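Local coordinates for protein cellulase (Bacillus sp. BG-CS10, PDB 5E0C) that probably hydrolyses internal beta-1,4-glucosidic bonds of cellulose, as a glycoside hydrolase family 5 enzyme carrying carbohydrate-binding modules, at residues Tyr74-Asp79 and Glu129-Arg134; Asp202-Leu207 and Asn254-Thr259; Asp358-Leu363 and Val392-Ala397. All coordinates share one frame; numbering follows the deposited sequence.

Contact 1. Residues Tyr74-Asp79 and Glu129-Arg134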
loop_
_atom_site.group_PDB
_atom_site.type_symbol
_atom_site.label_atom_id
_atom_site.label_comp_id
_atom_site.label_asym_id
_atom_site.label_seq_id
_atom_site.Cartn_x
_atom_site.Cartn_y
_atom_site.Cartn_z
ATOM N N TYR A 74 -25.054 24.188 5.499
ATOM C CA TYR A 74 -24.425 22.876 5.452
ATOM C C TYR A 74 -23.756 22.538 6.780
ATOM O O TYR A 74 -22.659 21.979 6.810
ATOM C CB TYR A 74 -23.401 22.800 4.324
ATOM C CG TYR A 74 -23.970 23.056 2.954
ATOM C CD1 TYR A 74 -24.668 22.062 2.278
ATOM C CD2 TYR A 74 -23.796 24.281 2.325
ATOM C CE1 TYR A 74 -25.184 22.282 1.017
ATOM C CE2 TYR A 74 -24.308 24.513 1.056
ATOM C CZ TYR A 74 -25.004 23.507 0.410
ATOM O OH TYR A 74 -25.511 23.717 -0.845
ATOM N N THR A 75 -24.416 22.876 7.878
ATOM C CA THR A 75 -23.832 22.640 9.178
ATOM C C THR A 75 -23.505 21.159 9.338
ATOM O O THR A 75 -24.285 20.280 8.956
ATOM C CB THR A 75 -24.753 23.108 10.303
ATOM O OG1 THR A 75 -25.070 24.490 10.102
ATOM C CG2 THR A 75 -24.072 22.949 11.647
ATOM N N ILE A 76 -22.311 20.911 9.858
ATOM C CA ILE A 76 -21.796 19.577 10.093
ATOM C C ILE A 76 -22.401 19.016 11.366
ATOM O O ILE A 76 -22.371 19.678 12.408
ATOM C CB ILE A 76 -20.251 19.601 10.203
ATOM C CG1 ILE A 76 -19.639 20.145 8.902
ATOM C CG2 ILE A 76 -19.700 18.223 10.571
ATOM C CD1 ILE A 76 -18.222 20.627 9.050
ATOM N N ASN A 77 -22.967 17.811 11.268
ATOM C CA ASN A 77 -23.528 17.107 12.422
ATOM C C ASN A 77 -22.630 17.223 13.655
ATOM O O ASN A 77 -21.473 16.811 13.636
ATOM C CB ASN A 77 -23.762 15.636 12.076
ATOM C CG ASN A 77 -24.357 14.859 13.229
ATOM O OD1 ASN A 77 -23.632 14.381 14.115
ATOM N ND2 ASN A 77 -25.686 14.722 13.230
ATOM N N GLU A 78 -23.156 17.800 14.726
ATOM C CA GLU A 78 -22.316 18.160 15.864
ATOM C C GLU A 78 -21.645 16.963 16.546
ATOM O O GLU A 78 -20.514 17.081 17.027
ATOM C CB GLU A 78 -23.131 18.961 16.887
ATOM C CG GLU A 78 -22.352 19.397 18.139
ATOM C CD GLU A 78 -21.138 20.264 17.819
ATOM O OE1 GLU A 78 -21.069 20.834 16.704
ATOM O OE2 GLU A 78 -20.254 20.382 18.694
ATOM N N ASP A 79 -22.329 15.823 16.586
ATOM C CA ASP A 79 -21.764 14.611 17.194
ATOM C C ASP A 79 -20.538 14.124 16.432
ATOM O O ASP A 79 -19.452 13.976 17.003
ATOM C CB ASP A 79 -22.807 13.497 17.249
ATOM C CG ASP A 79 -23.890 13.761 18.274
ATOM O OD1 ASP A 79 -23.581 14.331 19.344
ATOM O OD2 ASP A 79 -25.056 13.400 17.996
ATOM N N GLU A 129 -14.899 26.702 6.089
ATOM C CA GLU A 129 -15.251 27.723 7.072
ATOM C C GLU A 129 -15.435 27.065 8.417
ATOM O O GLU A 129 -14.832 27.481 9.412
ATOM C CB GLU A 129 -16.530 28.467 6.686
ATOM C CG GLU A 129 -16.344 29.596 5.695
ATOM C CD GLU A 129 -17.671 30.200 5.251
ATOM O OE1 GLU A 129 -18.724 29.562 5.476
ATOM O OE2 GLU A 129 -17.659 31.308 4.677
ATOM N N GLN A 130 -16.276 26.031 8.446
ATOM C CA GLN A 130 -16.577 25.355 9.707
ATOM C C GLN A 130 -15.337 24.703 10.328
ATOM O O GLN A 130 -15.118 24.792 11.541
ATOM C CB GLN A 130 -17.674 24.314 9.499
ATOM C CG GLN A 130 -19.031 24.898 9.198
ATOM C CD GLN A 130 -20.102 23.830 9.130
ATOM O OE1 GLN A 130 -20.515 23.278 10.156
ATOM N NE2 GLN A 130 -20.550 23.522 7.922
ATOM N N LEU A 131 -14.523 24.057 9.498
ATOM C CA LEU A 131 -13.307 23.429 9.997
ATOM C C LEU A 131 -12.347 24.488 10.513
ATOM O O LEU A 131 -11.725 24.300 11.556
ATOM C CB LEU A 131 -12.619 22.583 8.918
ATOM C CG LEU A 131 -13.392 21.433 8.270
ATOM C CD1 LEU A 131 -12.447 20.446 7.624
ATOM C CD2 LEU A 131 -14.286 20.718 9.239
ATOM N N SER A 132 -12.217 25.595 9.782
ATOM C CA SER A 132 -11.330 26.687 10.209
ATOM C C SER A 132 -11.733 27.206 11.578
ATOM O O SER A 132 -10.903 27.379 12.468
ATOM C CB SER A 132 -11.357 27.840 9.208
ATOM O OG SER A 132 -10.948 27.417 7.922
ATOM N N GLU A 133 -13.026 27.463 11.720
ATOM C CA GLU A 133 -13.568 28.038 12.935
ATOM C C GLU A 133 -13.400 27.087 14.105
ATOM O O GLU A 133 -12.967 27.498 15.181
ATOM C CB GLU A 133 -15.046 28.408 12.724
ATOM C CG GLU A 133 -15.896 28.494 13.986
ATOM C CD GLU A 133 -15.411 29.546 14.958
ATOM O OE1 GLU A 133 -14.614 30.425 14.557
ATOM O OE2 GLU A 133 -15.838 29.494 16.133
ATOM N N ARG A 134 -13.721 25.813 13.887
ATOM C CA ARG A 134 -13.617 24.804 14.938
ATOM C C ARG A 134 -12.192 24.691 15.505
ATOM O O ARG A 134 -12.008 24.605 16.715
ATOM C CB ARG A 134 -14.089 23.448 14.404
ATOM C CG ARG A 134 -14.024 22.294 15.398
ATOM C CD ARG A 134 -14.788 22.597 16.688
ATOM N NE ARG A 134 -16.235 22.668 16.497
ATOM C CZ ARG A 134 -17.095 21.701 16.809
ATOM N NH1 ARG A 134 -16.667 20.564 17.337
ATOM N NH2 ARG A 134 -18.390 21.878 16.594
#

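Contact 2. Residues Asp202-Leu207 and Asn254-Thr259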
loop_
_atom_site.group_PDB
_atom_site.type_symbol
_atom_site.label_atom_id
_atom_site.label_comp_id
_atom_site.label_asym_id
_atom_site.label_seq_id
_atom_site.Cartn_x
_atom_site.Cartn_y
_atom_site.Cartn_z
ATOM N N ASP A 202 3.829 17.544 -15.404
ATOM C CA ASP A 202 2.897 18.647 -15.631
ATOM C C ASP A 202 2.073 18.969 -14.380
ATOM O O ASP A 202 1.828 20.139 -14.064
ATOM C CB ASP A 202 1.961 18.331 -16.803
ATOM C CG ASP A 202 0.979 19.460 -17.088
ATOM O OD1 ASP A 202 1.410 20.511 -17.610
ATOM O OD2 ASP A 202 -0.227 19.301 -16.791
ATOM N N LEU A 203 1.655 17.933 -13.663
ATOM C CA LEU A 203 0.832 18.119 -12.470
ATOM C C LEU A 203 1.653 18.737 -11.335
ATOM O O LEU A 203 1.188 19.643 -10.612
ATOM C CB LEU A 203 0.217 16.779 -12.045
ATOM C CG LEU A 203 -0.623 16.090 -13.131
ATOM C CD1 LEU A 203 -1.100 14.713 -12.691
ATOM C CD2 LEU A 203 -1.810 16.960 -13.542
ATOM N N LEU A 204 2.883 18.249 -11.199
ATOM C CA LEU A 204 3.843 18.831 -10.270
ATOM C C LEU A 204 4.009 20.313 -10.543
ATOM O O LEU A 204 3.923 21.145 -9.626
ATOM C CB LEU A 204 5.196 18.129 -10.378
ATOM C CG LEU A 204 5.221 16.639 -10.044
ATOM C CD1 LEU A 204 6.637 16.086 -10.149
ATOM C CD2 LEU A 204 4.636 16.384 -8.656
ATOM N N ASN A 205 4.237 20.633 -11.815
ATOM C CA ASN A 205 4.475 22.011 -12.231
ATOM C C ASN A 205 3.296 22.907 -11.902
ATOM O O ASN A 205 3.480 24.003 -11.379
ATOM C CB ASN A 205 4.793 22.075 -13.723
ATOM C CG ASN A 205 6.204 21.615 -14.026
ATOM O OD1 ASN A 205 7.076 21.653 -13.152
ATOM N ND2 ASN A 205 6.438 21.172 -15.258
ATOM N N ARG A 206 2.087 22.433 -12.179
ATOM C CA ARG A 206 0.896 23.217 -11.872
ATOM C C ARG A 206 0.686 23.452 -10.370
ATOM O O ARG A 206 0.271 24.552 -9.951
ATOM C CB ARG A 206 -0.322 22.542 -12.495
ATOM C CG ARG A 206 -0.157 22.412 -13.999
ATOM C CD ARG A 206 -1.417 21.988 -14.670
ATOM N NE ARG A 206 -1.952 23.027 -15.545
ATOM C CZ ARG A 206 -1.858 23.013 -16.873
ATOM N NH1 ARG A 206 -1.254 22.005 -17.493
ATOM N NH2 ARG A 206 -2.380 24.002 -17.581
ATOM N N LEU A 207 0.978 22.440 -9.550
ATOM C CA LEU A 207 0.931 22.662 -8.109
ATOM C C LEU A 207 1.970 23.719 -7.710
ATOM O O LEU A 207 1.692 24.616 -6.911
ATOM C CB LEU A 207 1.170 21.357 -7.348
ATOM C CG LEU A 207 1.246 21.484 -5.828
ATOM C CD1 LEU A 207 0.067 22.246 -5.264
ATOM C CD2 LEU A 207 1.320 20.109 -5.210
ATOM N N ASN A 254 12.470 11.401 -8.052
ATOM C CA ASN A 254 13.370 12.390 -8.632
ATOM C C ASN A 254 12.566 13.595 -9.112
ATOM O O ASN A 254 12.895 14.737 -8.789
ATOM C CB ASN A 254 14.176 11.805 -9.791
ATOM C CG ASN A 254 15.436 11.124 -9.328
ATOM O OD1 ASN A 254 15.787 11.194 -8.150
ATOM N ND2 ASN A 254 16.130 10.455 -10.251
ATOM N N ARG A 255 11.507 13.343 -9.880
ATOM C CA ARG A 255 10.671 14.448 -10.322
ATOM C C ARG A 255 10.149 15.237 -9.134
ATOM O O ARG A 255 10.239 16.470 -9.103
ATOM C CB ARG A 255 9.494 13.950 -11.154
ATOM C CG ARG A 255 9.880 13.288 -12.444
ATOM C CD ARG A 255 8.669 13.158 -13.347
ATOM N NE ARG A 255 7.592 12.379 -12.737
ATOM C CZ ARG A 255 7.474 11.060 -12.855
ATOM N NH1 ARG A 255 8.375 10.382 -13.551
ATOM N NH2 ARG A 255 6.460 10.418 -12.281
ATOM N N VAL A 256 9.598 14.525 -8.154
ATOM C CA VAL A 256 9.046 15.199 -6.979
ATOM C C VAL A 256 10.114 16.025 -6.239
ATOM O O VAL A 256 9.846 17.129 -5.755
ATOM C CB VAL A 256 8.392 14.174 -6.006
ATOM C CG1 VAL A 256 8.152 14.778 -4.626
ATOM C CG2 VAL A 256 7.092 13.650 -6.594
ATOM N N HIS A 257 11.325 15.491 -6.149
ATOM C CA HIS A 257 12.370 16.180 -5.403
ATOM C C HIS A 257 12.825 17.429 -6.146
ATOM O O HIS A 257 12.954 18.502 -5.557
ATOM C CB HIS A 257 13.558 15.259 -5.151
ATOM C CG HIS A 257 14.663 15.906 -4.376
ATOM N ND1 HIS A 257 15.689 16.597 -4.985
ATOM C CD2 HIS A 257 14.908 15.962 -3.045
ATOM C CE1 HIS A 257 16.513 17.059 -4.061
ATOM N NE2 HIS A 257 16.062 16.688 -2.876
ATOM N N ASN A 258 13.050 17.285 -7.444
ATOM C CA ASN A 258 13.541 18.387 -8.254
ATOM C C ASN A 258 12.529 19.519 -8.335
ATOM O O ASN A 258 12.895 20.698 -8.365
ATOM C CB ASN A 258 13.897 17.895 -9.654
ATOM C CG ASN A 258 14.972 16.827 -9.634
ATOM O OD1 ASN A 258 15.747 16.718 -8.667
ATOM N ND2 ASN A 258 15.028 16.020 -10.698
ATOM N N THR A 259 11.249 19.171 -8.335
ATOM C CA THR A 259 10.235 20.205 -8.476
ATOM C C THR A 259 9.932 20.934 -7.174
ATOM O O THR A 259 9.714 22.140 -7.187
ATOM C CB THR A 259 8.936 19.634 -9.045
ATOM O OG1 THR A 259 9.217 18.970 -10.286
ATOM C CG2 THR A 259 7.931 20.751 -9.293
#

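Contact 3. Residues Asp358-Leu363 and Val392-Ala397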
loop_
_atom_site.group_PDB
_atom_site.type_symbol
_atom_site.label_atom_id
_atom_site.label_comp_id
_atom_site.label_asym_id
_atom_site.label_seq_id
_atom_site.Cartn_x
_atom_site.Cartn_y
_atom_site.Cartn_z
ATOM N N ASP A 358 23.843 -28.903 -0.028
ATOM C CA ASP A 358 24.161 -27.502 0.220
ATOM C C ASP A 358 23.286 -26.606 -0.661
ATOM O O ASP A 358 23.007 -26.955 -1.807
ATOM C CB ASP A 358 25.638 -27.224 -0.072
ATOM C CG ASP A 358 26.563 -27.737 1.015
ATOM O OD1 ASP A 358 26.108 -28.475 1.920
ATOM O OD2 ASP A 358 27.765 -27.406 0.956
ATOM N N GLN A 359 22.863 -25.455 -0.140
ATOM C CA GLN A 359 22.022 -24.545 -0.920
ATOM C C GLN A 359 22.490 -23.105 -0.849
ATOM O O GLN A 359 22.631 -22.542 0.236
ATOM C CB GLN A 359 20.565 -24.617 -0.456
ATOM C CG GLN A 359 19.820 -25.884 -0.855
ATOM C CD GLN A 359 18.485 -25.583 -1.519
ATOM O OE1 GLN A 359 18.247 -24.472 -2.008
ATOM N NE2 GLN A 359 17.599 -26.569 -1.522
ATOM N N ASP A 360 22.710 -22.507 -2.013
ATOM C CA ASP A 360 23.131 -21.115 -2.104
ATOM C C ASP A 360 21.943 -20.169 -2.104
ATOM O O ASP A 360 20.861 -20.506 -2.592
ATOM C CB ASP A 360 23.965 -20.892 -3.364
ATOM C CG ASP A 360 25.367 -21.448 -3.240
ATOM O OD1 ASP A 360 25.668 -22.055 -2.192
ATOM O OD2 ASP A 360 26.155 -21.306 -4.205
ATOM N N ILE A 361 22.159 -18.981 -1.549
ATOM C CA ILE A 361 21.154 -17.927 -1.486
ATOM C C ILE A 361 21.818 -16.596 -1.713
ATOM O O ILE A 361 22.787 -16.262 -1.043
ATOM C CB ILE A 361 20.429 -17.858 -0.130
ATOM C CG1 ILE A 361 19.836 -19.209 0.249
ATOM C CG2 ILE A 361 19.350 -16.779 -0.159
ATOM C CD1 ILE A 361 19.710 -19.382 1.728
ATOM N N GLN A 362 21.282 -15.828 -2.650
ATOM C CA GLN A 362 21.853 -14.535 -2.975
ATOM C C GLN A 362 21.314 -13.475 -2.031
ATOM O O GLN A 362 20.109 -13.229 -1.998
ATOM C CB GLN A 362 21.546 -14.173 -4.431
ATOM C CG GLN A 362 21.986 -12.777 -4.843
ATOM C CD GLN A 362 23.485 -12.651 -4.895
ATOM O OE1 GLN A 362 24.160 -13.442 -5.557
ATOM N NE2 GLN A 362 24.027 -11.672 -4.170
ATOM N N LEU A 363 22.205 -12.853 -1.262
ATOM C CA LEU A 363 21.819 -11.744 -0.395
ATOM C C LEU A 363 21.945 -10.407 -1.108
ATOM O O LEU A 363 22.632 -10.292 -2.119
ATOM C CB LEU A 363 22.675 -11.717 0.869
ATOM C CG LEU A 363 22.702 -12.974 1.726
ATOM C CD1 LEU A 363 23.577 -12.754 2.950
ATOM C CD2 LEU A 363 21.284 -13.431 2.107
ATOM N N VAL A 392 26.971 -14.184 -1.010
ATOM C CA VAL A 392 26.285 -15.443 -1.236
ATOM C C VAL A 392 26.321 -16.275 0.038
ATOM O O VAL A 392 27.396 -16.654 0.508
ATOM C CB VAL A 392 26.913 -16.246 -2.396
ATOM C CG1 VAL A 392 26.235 -17.613 -2.552
ATOM C CG2 VAL A 392 26.813 -15.470 -3.686
ATOM N N LEU A 393 25.141 -16.549 0.589
ATOM C CA LEU A 393 24.991 -17.363 1.792
ATOM C C LEU A 393 24.788 -18.832 1.432
ATOM O O LEU A 393 24.024 -19.149 0.540
ATOM C CB LEU A 393 23.811 -16.861 2.633
ATOM C CG LEU A 393 23.345 -17.797 3.756
ATOM C CD1 LEU A 393 24.408 -17.906 4.843
ATOM C CD2 LEU A 393 22.017 -17.323 4.344
ATOM N N THR A 394 25.470 -19.737 2.116
ATOM C CA THR A 394 25.253 -21.145 1.841
ATOM C C THR A 394 24.772 -21.855 3.091
ATOM O O THR A 394 25.442 -21.817 4.121
ATOM C CB THR A 394 26.534 -21.847 1.325
ATOM O OG1 THR A 394 26.993 -21.210 0.123
ATOM C CG2 THR A 394 26.244 -23.306 1.029
ATOM N N MET A 395 23.613 -22.503 2.996
ATOM C CA MET A 395 23.160 -23.415 4.049
ATOM C C MET A 395 23.745 -24.803 3.804
ATOM O O MET A 395 23.604 -25.370 2.707
ATOM C CB MET A 395 21.629 -23.492 4.108
ATOM C CG MET A 395 20.940 -22.209 4.550
ATOM S SD MET A 395 21.519 -21.548 6.138
ATOM C CE MET A 395 21.244 -22.965 7.207
ATOM N N LYS A 396 24.395 -25.346 4.830
ATOM C CA LYS A 396 25.027 -26.650 4.735
ATOM C C LYS A 396 23.995 -27.757 4.818
ATOM O O LYS A 396 23.007 -27.641 5.543
ATOM C CB LYS A 396 26.082 -26.816 5.834
ATOM C CG LYS A 396 27.190 -25.750 5.793
ATOM C CD LYS A 396 28.033 -25.822 4.522
ATOM C CE LYS A 396 28.763 -27.150 4.409
ATOM N NZ LYS A 396 29.605 -27.223 3.192
ATOM N N ALA A 397 24.228 -28.827 4.065
ATOM C CA ALA A 397 23.282 -29.931 3.962
ATOM C C ALA A 397 22.884 -30.528 5.306
ATOM O O ALA A 397 21.738 -30.933 5.495
ATOM C CB ALA A 397 23.854 -31.018 3.079
#

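Contact 1. Residues Tyr74-Asp79 and Glu129-Arg134
Gln130 NE2 donates to Tyr74 O over 2.8 Å and, more weakly, to Ala126 O, one turn back in its own helix. The other end of the carboxamide, OE1, accepts from Ile76 N at 3.0 Å. This second loop bond is nearly straight (167° at the hydrogen) and lies in the carbonyl plane on a lone pair of OE1, whereas NE2 stands well above the carbonyl plane of Tyr74. The Gln130 chain is extended beyond CG (chi2 -175°), carrying its amide out to the loop, and the two bonds there should hold the amide in one orientation. Ile76 runs past the Gln130 side chain in the opposite direction, and its CD1 packs at 3.9 Å on Leu131 CD2. At the more exposed side, Arg134 NH2 makes a salt bridge of 2.9 Å with Glu78 OE1, on the syn lone pair of that oxygen, although the carboxylate and guanidinium planes are turned 46° apart. Arg134 NH1 turns to Glu85, so two acids share the guanidinium. The segments thus join outer helices 78-93 and 117-134, following the adjacent strands 57-60 and 97-101 of the (beta/alpha)8 barrel characteristic of family 5.

Contact 2. Residues Asp202-Leu207 and Asn254-Thr259
Leu204 reaches from helix 202-207 to helix 254-259, two outer helices of the (beta/alpha)8 barrel that follow the adjacent strands 190-193 and 219-225. The short axes approach to 10.2 Å and cross at only -23°, a nearly parallel arrangement. The tight part is built on this one leucine. With CG beside its backbone N (chi1 -62°) and the chain extended beyond, Leu204 CD1 meets Arg255 CB at 3.7 Å and Leu204 CD2 faces Val256 CG2 at 4.2 Å. Nearer the root of the leucine, its CB rests on Thr259 CG2 at 3.9 Å, so the threonine methyl and the arginine CB touch different levels of the same side chain. Phe260, also on helix 243-261, packs on Leu204 as well.

The contact is looser toward solvent. Asn205 is exposed and lies at the edge of the contact, and the segments share no hydrogen bond. Arg255 NE donates to Thr199 O, just before helix 201-214, while its CB touches Leu204. Replacing Thr259 by an alanine is likely to open a gap beside Leu204 CB and to deprive Arg255 O of one of its two donors. That carbonyl takes both bonds from a single residue: Thr259 N at 3.0 Å and Thr259 OG1 at 2.9 Å arrive on opposite faces of the Arg255 carbonyl plane.

Contact 3. Residues Asp358-Leu363 and Val392-Ala397
Ile361 and Leu393 run alongside each other off the same face of the sheet, from a hydrogen-bonded antiparallel pair, with Ile361 CD1 4.1 Å from Leu393 CD2. The same CD1 meets Met395 CG obliquely at 4.2 Å, while Leu363 CD1 packs on Leu393 CB, so the leucine is bordered by two residues of the other strand. Regular backbone bonds hold this apolar row: Ile361 and Leu393 bond to each other in both directions, as do Gln359 and Met395, the bond from Ile361 N to Leu393 O measuring 2.8 Å.

The other face is mostly polar. Thr394 OG1 donates to Asp360 OD1 at 2.8 Å, coming from above the carboxylate plane, and Val392 CG1 lies against the same aspartate. At the strand end both oxygens of Asp358 are used. Its OD1 accepts from Ala397 N (2.9 Å) on the anti side; its OD2 forms a salt bridge of 2.9 Å with Lys396 NZ on the syn side. Bends at chi2 and chi3 (-64° and -62°) curl the lysine back to this acid, and Glu387 is its second anionic partner.

Strands 359-364 and 392-395 are the inner pair of a four-stranded antiparallel sheet. Their apolar face meets Phe427 and Leu373 of the second sheet, consistent with an immunoglobulin-like X2 sandwich, and Asp358 grips the first residue of helix 397-403.

Contacts 1 and 2 belong to the same catalytic barrel, each joining elements that follow adjacent strands: the second and third for contact 1, the fifth and sixth for contact 2. Their centres are 33 Å apart and their nearest atoms about 18 Å, so they lie in separate parts of its outer layer. In family 5 the active site lies at the C-terminal ends of the barrel strands; both contacts involve the surrounding helices. Contact 3 lies in the X2 module, about 23 Å from contact 2 and about 47 Å from contact 1 between nearest atoms. Contacts 1 and 3, with centres 61 Å apart, stand on opposite sides of the chain's centre.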